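Local coordinates for EpsJ (Vibrio vulnificus, PDB 2RET), which is a minor pseudopilin that pairs with EpsI in the type 2 secretion system, probably as part of the pseudopilus tip, at residues 88-91 and 96-99. Sequence-based numbering, arbitrary orientation.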
ATOM      1  N   VAL B  88      18.445  13.725  -6.438  1.00 17.94           N
ATOM      2  CA  VAL B  88      19.849  13.471  -6.125  1.00 17.61           C
ATOM      3  C   VAL B  88      20.673  13.317  -7.441  1.00 16.63           C
ATOM      4  O   VAL B  88      20.151  12.946  -8.466  1.00 16.92           O
ATOM      5  CB  VAL B  88      20.044  12.190  -5.264  1.00 17.93           C
ATOM      6  CG1 VAL B  88      19.203  12.256  -4.001  1.00 17.20           C
ATOM      7  CG2 VAL B  88      19.746  10.945  -6.084  1.00 18.20           C
ATOM      8  N   GLY B  89      21.952  13.625  -7.391  1.00 16.29           N
ATOM      9  CA  GLY B  89      22.852  13.265  -8.474  1.00 15.91           C
ATOM     10  C   GLY B  89      24.244  12.889  -8.020  1.00 15.63           C
ATOM     11  O   GLY B  89      24.589  13.039  -6.882  1.00 15.60           O
ATOM     12  N   TYR B  90      25.037  12.341  -8.931  1.00 16.22           N
ATOM     13  CA  TYR B  90      26.419  11.956  -8.619  1.00 16.27           C
ATOM     14  C   TYR B  90      27.303  12.519  -9.735  1.00 15.88           C
ATOM     15  O   TYR B  90      26.881  12.620 -10.893  1.00 14.94           O
ATOM     16  CB  TYR B  90      26.569  10.419  -8.515  1.00 16.03           C
ATOM     17  CG  TYR B  90      25.960   9.814  -7.269  1.00 14.76           C
ATOM     18  CD1 TYR B  90      24.586   9.649  -7.128  1.00 15.82           C
ATOM     19  CD2 TYR B  90      26.763   9.448  -6.197  1.00 16.71           C
ATOM     20  CE1 TYR B  90      24.052   9.121  -5.954  1.00 15.43           C
ATOM     21  CE2 TYR B  90      26.234   8.933  -5.059  1.00 16.32           C
ATOM     22  CZ  TYR B  90      24.887   8.766  -4.939  1.00 12.73           C
ATOM     23  OH  TYR B  90      24.421   8.226  -3.774  1.00 16.13           O
ATOM     24  N   ARG B  91      28.500  12.912  -9.366  1.00 15.92           N
ATOM     25  CA  ARG B  91      29.472  13.412 -10.330  1.00 17.43           C
ATOM     26  C   ARG B  91      30.867  13.194  -9.796  1.00 17.44           C
ATOM     27  O   ARG B  91      31.039  12.908  -8.595  1.00 18.14           O
ATOM     28  CB  ARG B  91      29.245  14.902 -10.543  1.00 17.91           C
ATOM     29  CG  ARG B  91      29.432  15.683  -9.294  1.00 18.52           C
ATOM     30  CD  ARG B  91      29.355  17.123  -9.519  1.00 21.30           C
ATOM     31  NE  ARG B  91      29.877  17.843  -8.365  1.00 24.46           N
ATOM     32  CZ  ARG B  91      29.416  19.021  -7.951  1.00 29.40           C
ATOM     33  NH1 ARG B  91      28.417  19.625  -8.588  1.00 30.91           N
ATOM     34  NH2 ARG B  91      29.949  19.604  -6.890  1.00 31.13           N
ATOM     35  N   ARG B  96      37.129  12.925  -7.039  1.00 18.90           N
ATOM     36  CA  ARG B  96      36.219  12.691  -5.938  1.00 19.68           C
ATOM     37  C   ARG B  96      34.815  12.386  -6.478  1.00 18.45           C
ATOM     38  O   ARG B  96      34.277  13.147  -7.287  1.00 18.44           O
ATOM     39  CB  ARG B  96      36.072  13.935  -5.064  1.00 20.41           C
ATOM     40  CG  ARG B  96      37.048  14.107  -3.962  1.00 22.98           C
ATOM     41  CD  ARG B  96      36.542  15.256  -3.049  1.00 28.81           C
ATOM     42  NE  ARG B  96      36.052  16.410  -3.830  1.00 31.63           N
ATOM     43  CZ  ARG B  96      36.803  17.443  -4.236  1.00 32.48           C
ATOM     44  NH1 ARG B  96      38.094  17.531  -3.923  1.00 34.17           N
ATOM     45  NH2 ARG B  96      36.261  18.415  -4.951  1.00 32.49           N
ATOM     46  N   LEU B  97      34.221  11.298  -6.005  1.00 16.97           N
ATOM     47  CA  LEU B  97      32.797  11.106  -6.165  1.00 17.10           C
ATOM     48  C   LEU B  97      32.076  12.028  -5.154  1.00 16.87           C
ATOM     49  O   LEU B  97      32.381  12.048  -3.966  1.00 16.58           O
ATOM     50  CB  LEU B  97      32.386   9.613  -6.001  1.00 16.95           C
ATOM     51  CG  LEU B  97      30.926   9.297  -6.357  1.00 15.56           C
ATOM     52  CD1 LEU B  97      30.742   9.341  -7.866  1.00 14.67           C
ATOM     53  CD2 LEU B  97      30.506   7.946  -5.781  1.00 14.11           C
ATOM     54  N   GLU B  98      31.155  12.824  -5.680  1.00 16.67           N
ATOM     55  CA  GLU B  98      30.336  13.732  -4.919  1.00 16.19           C
ATOM     56  C   GLU B  98      28.895  13.397  -5.176  1.00 16.60           C
ATOM     57  O   GLU B  98      28.562  13.032  -6.276  1.00 16.17           O
ATOM     58  CB  GLU B  98      30.601  15.164  -5.382  1.00 16.07           C
ATOM     59  CG  GLU B  98      32.014  15.594  -5.014  1.00 16.70           C
ATOM     60  CD  GLU B  98      32.249  17.055  -5.166  1.00 16.84           C
ATOM     61  OE1 GLU B  98      31.558  17.739  -5.948  1.00 15.33           O
ATOM     62  OE2 GLU B  98      33.156  17.528  -4.476  1.00 22.57           O
ATOM     63  N   ARG B  99      28.066  13.502  -4.138  1.00 17.58           N
ATOM     64  CA  ARG B  99      26.622  13.312  -4.219  1.00 18.44           C
ATOM     65  C   ARG B  99      25.964  14.657  -3.992  1.00 18.61           C
ATOM     66  O   ARG B  99      26.350  15.394  -3.095  1.00 18.56           O
ATOM     67  CB  ARG B  99      26.142  12.319  -3.162  1.00 18.57           C
ATOM     68  CG  ARG B  99      24.595  12.049  -3.200  1.00 21.13           C
ATOM     69  CD  ARG B  99      24.016  12.291  -1.851  1.00 24.12           C
ATOM     70  NE  ARG B  99      22.697  11.731  -1.711  1.00 27.12           N
ATOM     71  CZ  ARG B  99      21.904  11.926  -0.668  1.00 24.35           C
ATOM     72  NH1 ARG B  99      22.281  12.664   0.353  1.00 27.14           N
ATOM     73  NH2 ARG B  99      20.708  11.374  -0.664  1.00 27.32           N
TER
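Arg91 and Glu98 face each other across a tight antiparallel beta hairpin, in which strand 79-93 turns back into strand 96-102 within the large sheet of this pseudopilin. Their backbones form a hydrogen-bonded pair: Arg91 N donates to Glu98 O at 3.1 Å, and Glu98 N returns a bond to Arg91 O at 2.9 Å. On the same face of the sheet the side chains meet in a salt bridge. Arg91 has CG between its backbone N and carbonyl carbon (chi1 62°), and from there the extended chain brings the guanidinium edge to the carboxylate. Arg91 NE and NH2 both donate to Glu98 OE1, the NH2 bond being 2.6 Å long and nearly in line with the C-O bond, the NE bond using the anti lone pair. OE1 lies close to the guanidinium plane, yet the two flat groups are turned 39° apart. Arg91 NH1 is engaged elsewhere, by the carbonyl oxygen of Leu59.

The opposite face carries Tyr90 and Arg99, a non-hydrogen-bonded pair whose CA atoms are 4.6 Å apart. Here Arg99 CG lies over one face of the Tyr90 ring, 4.1 Å from the centroid, in a CH-pi contact offset toward the rim and nearest CZ. Leu97 CD2 adds an apolar touch to Tyr90 CD2. Asp31 of the N-terminal helix 10-32 is hydrogen-bonded to the Tyr90 hydroxyl and forms a salt bridge with Arg99 NH2. Tyr90 also packs on Met27 and Met28, seating this face of the hairpin against the helix, as in other pilin-like folds.

Arg91 and Arg96 share the Glu98 carboxylate, one at each oxygen, which would probably favour its charged form. From its own strand, Arg96 directs NE and NH2 to OE2 from one side of the carboxylate plane, with Arg96 NE 3.2 Å from Glu98 OE2.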